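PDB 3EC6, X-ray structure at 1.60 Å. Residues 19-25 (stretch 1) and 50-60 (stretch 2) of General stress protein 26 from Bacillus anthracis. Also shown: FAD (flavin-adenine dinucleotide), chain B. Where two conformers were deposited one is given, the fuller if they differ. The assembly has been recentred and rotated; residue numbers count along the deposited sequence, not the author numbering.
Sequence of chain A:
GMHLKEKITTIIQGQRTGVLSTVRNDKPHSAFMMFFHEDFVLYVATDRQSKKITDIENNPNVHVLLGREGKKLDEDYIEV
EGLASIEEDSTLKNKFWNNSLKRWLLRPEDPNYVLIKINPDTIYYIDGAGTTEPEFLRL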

ATOM      1  N   VAL A  19      -4.074  -1.575   3.511  1.00  8.48           N
ATOM      2  CA  VAL A  19      -3.760  -0.559   2.509  1.00  7.00           C
ATOM      3  C   VAL A  19      -4.719  -0.701   1.349  1.00  7.57           C
ATOM      4  O   VAL A  19      -4.864  -1.811   0.833  1.00  8.62           O
ATOM      5  CB  VAL A  19      -2.334  -0.763   1.974  1.00 10.09           C
ATOM      6  CG1 VAL A  19      -2.021   0.274   0.942  1.00 11.02           C
ATOM      7  CG2 VAL A  19      -1.304  -0.683   3.172  1.00 10.53           C
ATOM      8  N   LEU A  20      -5.378   0.395   0.967  1.00  6.29           N
ATOM      9  CA  LEU A  20      -6.242   0.405  -0.215  1.00  6.54           C
ATOM     10  C   LEU A  20      -5.526   1.171  -1.310  1.00  7.46           C
ATOM     11  O   LEU A  20      -5.216   2.372  -1.128  1.00  7.71           O
ATOM     12  CB  LEU A  20      -7.541   1.151   0.144  1.00  5.68           C
ATOM     13  CG  LEU A  20      -8.535   1.370  -1.017  1.00  7.86           C
ATOM     14  CD1 LEU A  20      -9.008   0.021  -1.632  1.00  9.34           C
ATOM     15  CD2 LEU A  20      -9.785   2.190  -0.560  1.00  9.76           C
ATOM     16  N   SER A  21      -5.269   0.499  -2.425  1.00  6.97           N
ATOM     17  CA  SER A  21      -4.598   1.182  -3.557  1.00  5.97           C
ATOM     18  C   SER A  21      -5.586   1.338  -4.710  1.00  6.69           C
ATOM     19  O   SER A  21      -6.408   0.466  -5.007  1.00  6.60           O
ATOM     20  CB  SER A  21      -3.446   0.310  -4.034  1.00  6.62           C
ATOM     21  OG  SER A  21      -2.578   0.082  -2.915  1.00  9.83           O
ATOM     22  N   THR A  22      -5.491   2.482  -5.374  1.00  6.47           N
ATOM     23  CA  THR A  22      -6.328   2.856  -6.506  1.00  7.26           C
ATOM     24  C   THR A  22      -5.433   3.466  -7.567  1.00  8.00           C
ATOM     25  O   THR A  22      -4.202   3.625  -7.362  1.00  8.67           O
ATOM     26  CB  THR A  22      -7.354   3.954  -6.082  1.00  7.14           C
ATOM     27  OG1 THR A  22      -6.638   5.005  -5.380  1.00 10.32           O
ATOM     28  CG2 THR A  22      -8.436   3.367  -5.149  1.00  9.68           C
ATOM     29  N   VAL A  23      -6.015   3.716  -8.753  1.00  8.52           N
ATOM     30  CA  VAL A  23      -5.327   4.464  -9.814  1.00 10.70           C
ATOM     31  C   VAL A  23      -5.911   5.865  -9.882  1.00 13.72           C
ATOM     32  O   VAL A  23      -7.141   6.010  -9.885  1.00 15.27           O
ATOM     33  CB  VAL A  23      -5.509   3.788 -11.174  1.00 12.15           C
ATOM     34  CG1 VAL A  23      -4.781   4.609 -12.279  1.00 13.54           C
ATOM     35  CG2 VAL A  23      -5.011   2.382 -11.127  1.00 13.85           C
ATOM     36  N   ARG A  24      -5.040   6.877  -9.906  1.00 12.91           N
ATOM     37  CA  ARG A  24      -5.402   8.311  -9.752  1.00 15.39           C
ATOM     38  C   ARG A  24      -4.678   8.994 -10.877  1.00 16.95           C
ATOM     39  O   ARG A  24      -3.455   9.199 -10.820  1.00 16.39           O
ATOM     40  CB  ARG A  24      -4.929   8.885  -8.401  1.00 15.31           C
ATOM     41  CG  ARG A  24      -5.214  10.403  -8.220  1.00 16.63           C
ATOM     42  CD  ARG A  24      -5.077  10.896  -6.788  1.00 18.01           C
ATOM     43  NE  ARG A  24      -5.927  10.130  -5.915  1.00 16.26           N
ATOM     44  CZ  ARG A  24      -5.895  10.146  -4.578  1.00 16.87           C
ATOM     45  NH1 ARG A  24      -5.073  10.957  -3.912  1.00 21.35           N
ATOM     46  NH2 ARG A  24      -6.730   9.356  -3.927  1.00 20.54           N
ATOM     47  N   ASN A  25      -5.418   9.319 -11.920  1.00 19.28           N
ATOM     48  CA  ASN A  25      -4.812  10.009 -13.055  1.00 19.78           C
ATOM     49  C   ASN A  25      -3.638   9.231 -13.653  1.00 19.61           C
ATOM     50  O   ASN A  25      -2.553   9.795 -13.900  1.00 19.01           O
ATOM     51  CB  ASN A  25      -4.337  11.389 -12.600  1.00 21.04           C
ATOM     52  CG  ASN A  25      -5.471  12.313 -12.318  1.00 25.15           C
ATOM     53  OD1 ASN A  25      -6.478  12.315 -13.038  1.00 28.38           O
ATOM     54  ND2 ASN A  25      -5.339  13.098 -11.248  1.00 27.20           N
ATOM     55  N   SER A  50     -13.774  12.157  -0.490  0.50 14.09           N
ATOM     56  CA  SER A  50     -12.439  11.573  -0.565  0.50 15.73           C
ATOM     57  C   SER A  50     -11.949  11.422  -1.992  0.50 14.43           C
ATOM     58  O   SER A  50     -12.714  11.082  -2.888  0.50 13.89           O
ATOM     59  CB  SER A  50     -12.459  10.198   0.103  0.50 15.37           C
ATOM     60  OG  SER A  50     -12.429  10.382   1.482  0.50 23.04           O
ATOM     61  N   LYS A  51     -10.659  11.689  -2.194  1.00 14.40           N
ATOM     62  CA  LYS A  51     -10.060  11.459  -3.497  1.00 14.62           C
ATOM     63  C   LYS A  51     -10.109   9.979  -3.866  1.00 14.71           C
ATOM     64  O   LYS A  51     -10.184   9.666  -5.023  1.00 13.07           O
ATOM     65  CB  LYS A  51      -8.640  12.026  -3.590  1.00 14.45           C
ATOM     66  CG  LYS A  51      -8.582  13.546  -3.668  1.00 19.46           C
ATOM     67  CD  LYS A  51      -7.097  13.970  -3.477  1.00 23.51           C
ATOM     68  CE  LYS A  51      -6.943  15.413  -3.001  1.00 29.13           C
ATOM     69  NZ  LYS A  51      -7.405  16.366  -4.042  1.00 32.53           N
ATOM     70  N   LYS A  52     -10.105   9.082  -2.878  1.00 14.53           N
ATOM     71  CA  LYS A  52     -10.222   7.650  -3.205  1.00 15.55           C
ATOM     72  C   LYS A  52     -11.557   7.387  -3.874  1.00 14.32           C
ATOM     73  O   LYS A  52     -11.658   6.558  -4.753  1.00 14.65           O
ATOM     74  CB  LYS A  52     -10.123   6.773  -1.958  1.00 14.90           C
ATOM     75  CG  LYS A  52      -8.842   6.928  -1.180  1.00 18.91           C
ATOM     76  CD  LYS A  52      -7.607   6.572  -2.031  1.00 21.70           C
ATOM     77  CE  LYS A  52      -7.035   5.257  -1.713  1.00 17.49           C
ATOM     78  NZ  LYS A  52      -5.907   4.949  -2.629  1.00 12.56           N
ATOM     79  N   ILE A  53     -12.584   8.126  -3.469  1.00 14.87           N
ATOM     80  CA  ILE A  53     -13.868   7.989  -4.128  1.00 14.80           C
ATOM     81  C   ILE A  53     -13.798   8.493  -5.556  1.00 14.04           C
ATOM     82  O   ILE A  53     -14.315   7.848  -6.449  1.00 13.91           O
ATOM     83  CB  ILE A  53     -15.005   8.698  -3.333  1.00 14.56           C
ATOM     84  CG1 ILE A  53     -15.132   8.187  -1.875  1.00 17.62           C
ATOM     85  CG2 ILE A  53     -16.329   8.626  -4.101  1.00 15.19           C
ATOM     86  CD1 ILE A  53     -15.465   6.745  -1.695  1.00 18.42           C
ATOM     87  N   THR A  54     -13.159   9.656  -5.799  1.00 13.57           N
ATOM     88  CA  THR A  54     -12.961  10.123  -7.160  1.00 13.12           C
ATOM     89  C   THR A  54     -12.133   9.155  -8.013  1.00 12.22           C
ATOM     90  O   THR A  54     -12.430   8.974  -9.198  1.00 15.22           O
ATOM     91  CB  THR A  54     -12.280  11.508  -7.142  1.00 13.20           C
ATOM     92  OG1 THR A  54     -13.109  12.362  -6.347  1.00 12.97           O
ATOM     93  CG2 THR A  54     -12.154  12.111  -8.564  1.00 14.85           C
ATOM     94  N   ASP A  55     -11.111   8.553  -7.386  1.00 14.03           N
ATOM     95  CA  ASP A  55     -10.254   7.565  -8.076  1.00 14.91           C
ATOM     96  C   ASP A  55     -11.164   6.468  -8.587  1.00 16.02           C
ATOM     97  O   ASP A  55     -11.129   6.145  -9.790  1.00 14.75           O
ATOM     98  CB  ASP A  55      -9.216   6.909  -7.168  1.00 14.00           C
ATOM     99  CG  ASP A  55      -8.146   7.838  -6.707  1.00 14.32           C
ATOM    100  OD1 ASP A  55      -7.976   8.950  -7.293  1.00 14.39           O
ATOM    101  OD2 ASP A  55      -7.455   7.451  -5.759  1.00 17.05           O
ATOM    102  N   ILE A  56     -11.955   5.918  -7.649  1.00 16.84           N
ATOM    103  CA  ILE A  56     -12.809   4.730  -7.924  1.00 19.70           C
ATOM    104  C   ILE A  56     -13.796   5.137  -9.008  1.00 20.02           C
ATOM    105  O   ILE A  56     -14.036   4.382  -9.923  1.00 21.01           O
ATOM    106  CB  ILE A  56     -13.438   4.107  -6.635  1.00 19.09           C
ATOM    107  CG1 ILE A  56     -12.329   3.451  -5.782  1.00 17.48           C
ATOM    108  CG2 ILE A  56     -14.597   3.090  -6.915  1.00 22.35           C
ATOM    109  CD1 ILE A  56     -12.736   3.076  -4.371  1.00 22.57           C
ATOM    110  N   GLU A  57     -14.368   6.337  -8.887  0.50 20.59           N
ATOM    111  CA  GLU A  57     -15.205   6.925  -9.956  0.50 20.71           C
ATOM    112  C   GLU A  57     -14.572   6.859 -11.338  0.50 21.03           C
ATOM    113  O   GLU A  57     -15.268   6.709 -12.356  0.50 21.80           O
ATOM    114  CB  GLU A  57     -15.577   8.397  -9.641  0.50 20.49           C
ATOM    115  CG  GLU A  57     -16.610   8.600  -8.548  0.50 19.62           C
ATOM    116  CD  GLU A  57     -16.734  10.066  -8.094  0.50 18.34           C
ATOM    117  OE1 GLU A  57     -16.260  10.971  -8.798  0.50 20.33           O
ATOM    118  OE2 GLU A  57     -17.348  10.310  -7.048  0.50 19.26           O
ATOM    119  N   ASN A  58     -13.249   6.994 -11.409  1.00 21.05           N
ATOM    120  CA  ASN A  58     -12.537   6.978 -12.703  1.00 20.76           C
ATOM    121  C   ASN A  58     -11.965   5.588 -13.192  1.00 18.15           C
ATOM    122  O   ASN A  58     -11.831   5.288 -14.375  1.00 19.49           O
ATOM    123  CB  ASN A  58     -11.468   8.094 -12.669  1.00 21.27           C
ATOM    124  CG  ASN A  58     -12.102   9.507 -12.711  1.00 25.08           C
ATOM    125  OD1 ASN A  58     -12.719   9.899 -13.736  1.00 31.47           O
ATOM    126  ND2 ASN A  58     -11.981  10.262 -11.617  1.00 27.76           N
ATOM    127  N   ASN A  59     -11.725   4.707 -12.244  1.00 15.15           N
ATOM    128  CA  ASN A  59     -11.232   3.393 -12.568  1.00 11.23           C
ATOM    129  C   ASN A  59     -11.614   2.563 -11.371  1.00 10.19           C
ATOM    130  O   ASN A  59     -11.137   2.795 -10.275  1.00 11.01           O
ATOM    131  CB  ASN A  59      -9.681   3.415 -12.734  1.00 11.97           C
ATOM    132  CG  ASN A  59      -9.096   2.058 -13.085  1.00 11.09           C
ATOM    133  OD1 ASN A  59      -9.621   1.003 -12.698  1.00  9.72           O
ATOM    134  ND2 ASN A  59      -7.940   2.059 -13.730  1.00 11.18           N
ATOM    135  N   PRO A  60     -12.483   1.544 -11.568  1.00  9.62           N
ATOM    136  CA  PRO A  60     -12.987   0.844 -10.389  1.00  8.91           C
ATOM    137  C   PRO A  60     -12.055  -0.249  -9.807  1.00  7.52           C
ATOM    138  O   PRO A  60     -12.387  -0.848  -8.773  1.00  8.01           O
ATOM    139  CB  PRO A  60     -14.270   0.149 -10.916  1.00  9.55           C
ATOM    140  CG  PRO A  60     -14.004  -0.143 -12.323  1.00  9.53           C
ATOM    141  CD  PRO A  60     -13.108   1.070 -12.825  1.00 10.68           C
TER
HETATM  142  PA  FAD B 139      -7.956  12.868   0.603  1.00 26.96           P
HETATM  143  O1A FAD B 139      -9.178  12.975  -0.297  1.00 26.85           O
HETATM  144  O2A FAD B 139      -8.128  13.541   1.953  1.00 34.13           O
HETATM  145  O5B FAD B 139      -6.653  13.626  -0.041  1.00 25.97           O
HETATM  146  C5B FAD B 139      -5.420  13.420   0.608  1.00 28.89           C
HETATM  147  C4B FAD B 139      -4.545  12.819  -0.472  1.00 32.16           C
HETATM  148  O4B FAD B 139      -4.227  13.858  -1.422  1.00 35.18           O
HETATM  149  C3B FAD B 139      -3.256  12.282   0.140  1.00 33.26           C
HETATM  150  O3B FAD B 139      -3.307  10.862   0.278  1.00 30.24           O
HETATM  151  C2B FAD B 139      -2.184  12.845  -0.793  1.00 35.36           C
HETATM  152  O2B FAD B 139      -1.868  11.907  -1.808  1.00 37.96           O
HETATM  153  C1B FAD B 139      -2.825  14.074  -1.441  1.00 37.48           C
HETATM  154  N9A FAD B 139      -2.516  15.310  -0.680  1.00 42.33           N
HETATM  155  C8A FAD B 139      -2.229  15.386   0.664  1.00 44.46           C
HETATM  156  N7A FAD B 139      -1.990  16.680   0.990  1.00 46.69           N
HETATM  157  C5A FAD B 139      -2.133  17.437  -0.114  1.00 44.69           C
HETATM  158  C6A FAD B 139      -1.994  18.811  -0.302  1.00 45.58           C
HETATM  159  N6A FAD B 139      -1.385  19.536   0.648  1.00 46.13           N
HETATM  160  N1A FAD B 139      -2.188  19.317  -1.577  1.00 46.87           N
HETATM  161  C2A FAD B 139      -2.518  18.472  -2.634  1.00 47.16           C
HETATM  162  N3A FAD B 139      -2.655  17.102  -2.431  1.00 45.83           N
HETATM  163  C4A FAD B 139      -2.465  16.595  -1.179  1.00 43.99           C
HETATM  164  N1  FAD B 139      -9.501   7.448   6.371  1.00 11.23           N
HETATM  165  C2  FAD B 139     -10.808   7.064   6.154  1.00 11.46           C
HETATM  166  O2  FAD B 139     -11.504   7.879   5.540  1.00 12.36           O
HETATM  167  N3  FAD B 139     -11.273   5.832   6.552  1.00 10.74           N
HETATM  168  C4  FAD B 139     -10.449   4.958   7.229  1.00 10.94           C
HETATM  169  O4  FAD B 139     -10.889   3.830   7.593  1.00 11.66           O
HETATM  170  C4X FAD B 139      -9.129   5.353   7.526  1.00  9.21           C
HETATM  171  N5  FAD B 139      -8.306   4.481   8.221  1.00  9.25           N
HETATM  172  C5X FAD B 139      -7.010   4.888   8.507  1.00  9.39           C
HETATM  173  C6  FAD B 139      -6.207   3.990   9.236  1.00 10.34           C
HETATM  174  C7  FAD B 139      -4.892   4.389   9.492  1.00 11.03           C
HETATM  175  C7M FAD B 139      -4.020   3.441  10.282  1.00 12.62           C
HETATM  176  C8  FAD B 139      -4.398   5.633   9.043  1.00 12.23           C
HETATM  177  C8M FAD B 139      -2.963   6.078   9.287  1.00 14.67           C
HETATM  178  C9  FAD B 139      -5.197   6.489   8.275  1.00  9.94           C
HETATM  179  C9A FAD B 139      -6.531   6.117   8.017  1.00  9.04           C
HETATM  180  N10 FAD B 139      -7.349   6.965   7.280  1.00  9.82           N
HETATM  181  C10 FAD B 139      -8.672   6.584   7.056  1.00  9.02           C
HETATM  182  C1' FAD B 139      -6.880   8.223   6.626  1.00 10.22           C
HETATM  183  C2' FAD B 139      -6.504   8.050   5.147  1.00  9.39           C
HETATM  184  O2' FAD B 139      -5.452   7.092   4.994  1.00  9.86           O
HETATM  185  C3' FAD B 139      -5.972   9.393   4.643  1.00 13.92           C
HETATM  186  O3' FAD B 139      -7.014  10.358   4.872  1.00 18.61           O
HETATM  187  C4' FAD B 139      -5.612   9.340   3.164  1.00 17.57           C
HETATM  188  O4' FAD B 139      -4.853  10.520   2.744  1.00 18.19           O
HETATM  189  C5' FAD B 139      -6.885   9.230   2.308  1.00 19.01           C
HETATM  190  O5' FAD B 139      -6.519   9.248   0.936  1.00 22.44           O
HETATM  191  P   FAD B 139      -7.494  10.118  -0.007  1.00 26.34           P
HETATM  192  O1P FAD B 139      -6.880  10.316  -1.389  1.00 31.03           O
HETATM  193  O2P FAD B 139      -8.918   9.644   0.040  1.00 22.94           O
HETATM  194  O3P FAD B 139      -7.360  11.444   0.879  1.00 28.94           O
HETATM  195  O   HOH W   1      -8.733   2.682  -8.928  1.00 10.68           O

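The contact between the strand of stretch 1 and helix 51-58 is predominantly polar, a largely buried network of charged and hydroxyl groups centred on Asp55 and extended by Arg24 to the diphosphate of FAD. The two axes approach to 7.4 Å at an angle of 65°, and the stretches bury 500 Å² between them. The closest CA pair is Arg24 and Asp55, with Arg24 CA and Asp55 CA 5.2 Å apart.

Asp55 points its CA-to-CB bond toward the strand, and its carboxylate binds two of its residues. The carboxylate forms a salt bridge with the guanidinium group of Arg24 through two hydrogen bonds, from Arg24 NE to Asp55 OD1 and from Arg24 NH2 to Asp55 OD2, each 2.7 Å; the NE bond is the straighter, at 162° against 143°. Asp55 OD2 also accepts a short hydrogen bond of 2.6 Å from Thr22 OG1.

That hydroxyl is in turn an acceptor, with Thr22 OG1 taking a 2.8 Å hydrogen bond from Lys52 NZ. The ammonium group also donates to the backbone, with Lys52 NZ 3.1 Å from Leu20 O. Although the CA-to-CB bond of Lys52 points sideways, the chain bends through m rotamers at chi1 and chi2, and its end comes nearer the strand. Ammonium, hydroxyl and carboxylate thus form a continuous chain in which the Thr22 hydroxyl both accepts and donates.

Nonpolar contacts flank this network. The Thr22 methyl CG2 lies 3.9 Å from Ile56 CG1, and Leu20 CG is 4.2 Å from Lys52 CE, so the aliphatic part of the lysine packs against the strand while its amine is hydrogen-bonded. Lys51 CB lies over one face of the Arg24 guanidinium, 3.3 Å from Arg24 NH2, while Asp55 OD1, FAD O1P and Lys52 CD lie at its edge.

At that edge, Arg24 NH2 donates to FAD O1P at 2.7 Å, while the 3.2 Å bond from Arg24 NH1 to FAD O1P is weak. Arg24 therefore links the Asp55 carboxylate to the cofactor. The start of the helix adds two backbone donors, with Lys51 N 2.7 Å from FAD O1A and Lys52 N 3.2 Å from FAD O2P, so the same diphosphate is held from both stretches.

Beyond the helix, Asn59 turns toward the strand and packs its amide against Val23, with Asn59 ND2 3.9 Å from Val23 CB. A water joins the two backbones here: the water oxygen accepts from Val23 N at 2.9 Å and the water donates a hydrogen to Asn59 O, with an oxygen-to-oxygen distance of 2.8 Å.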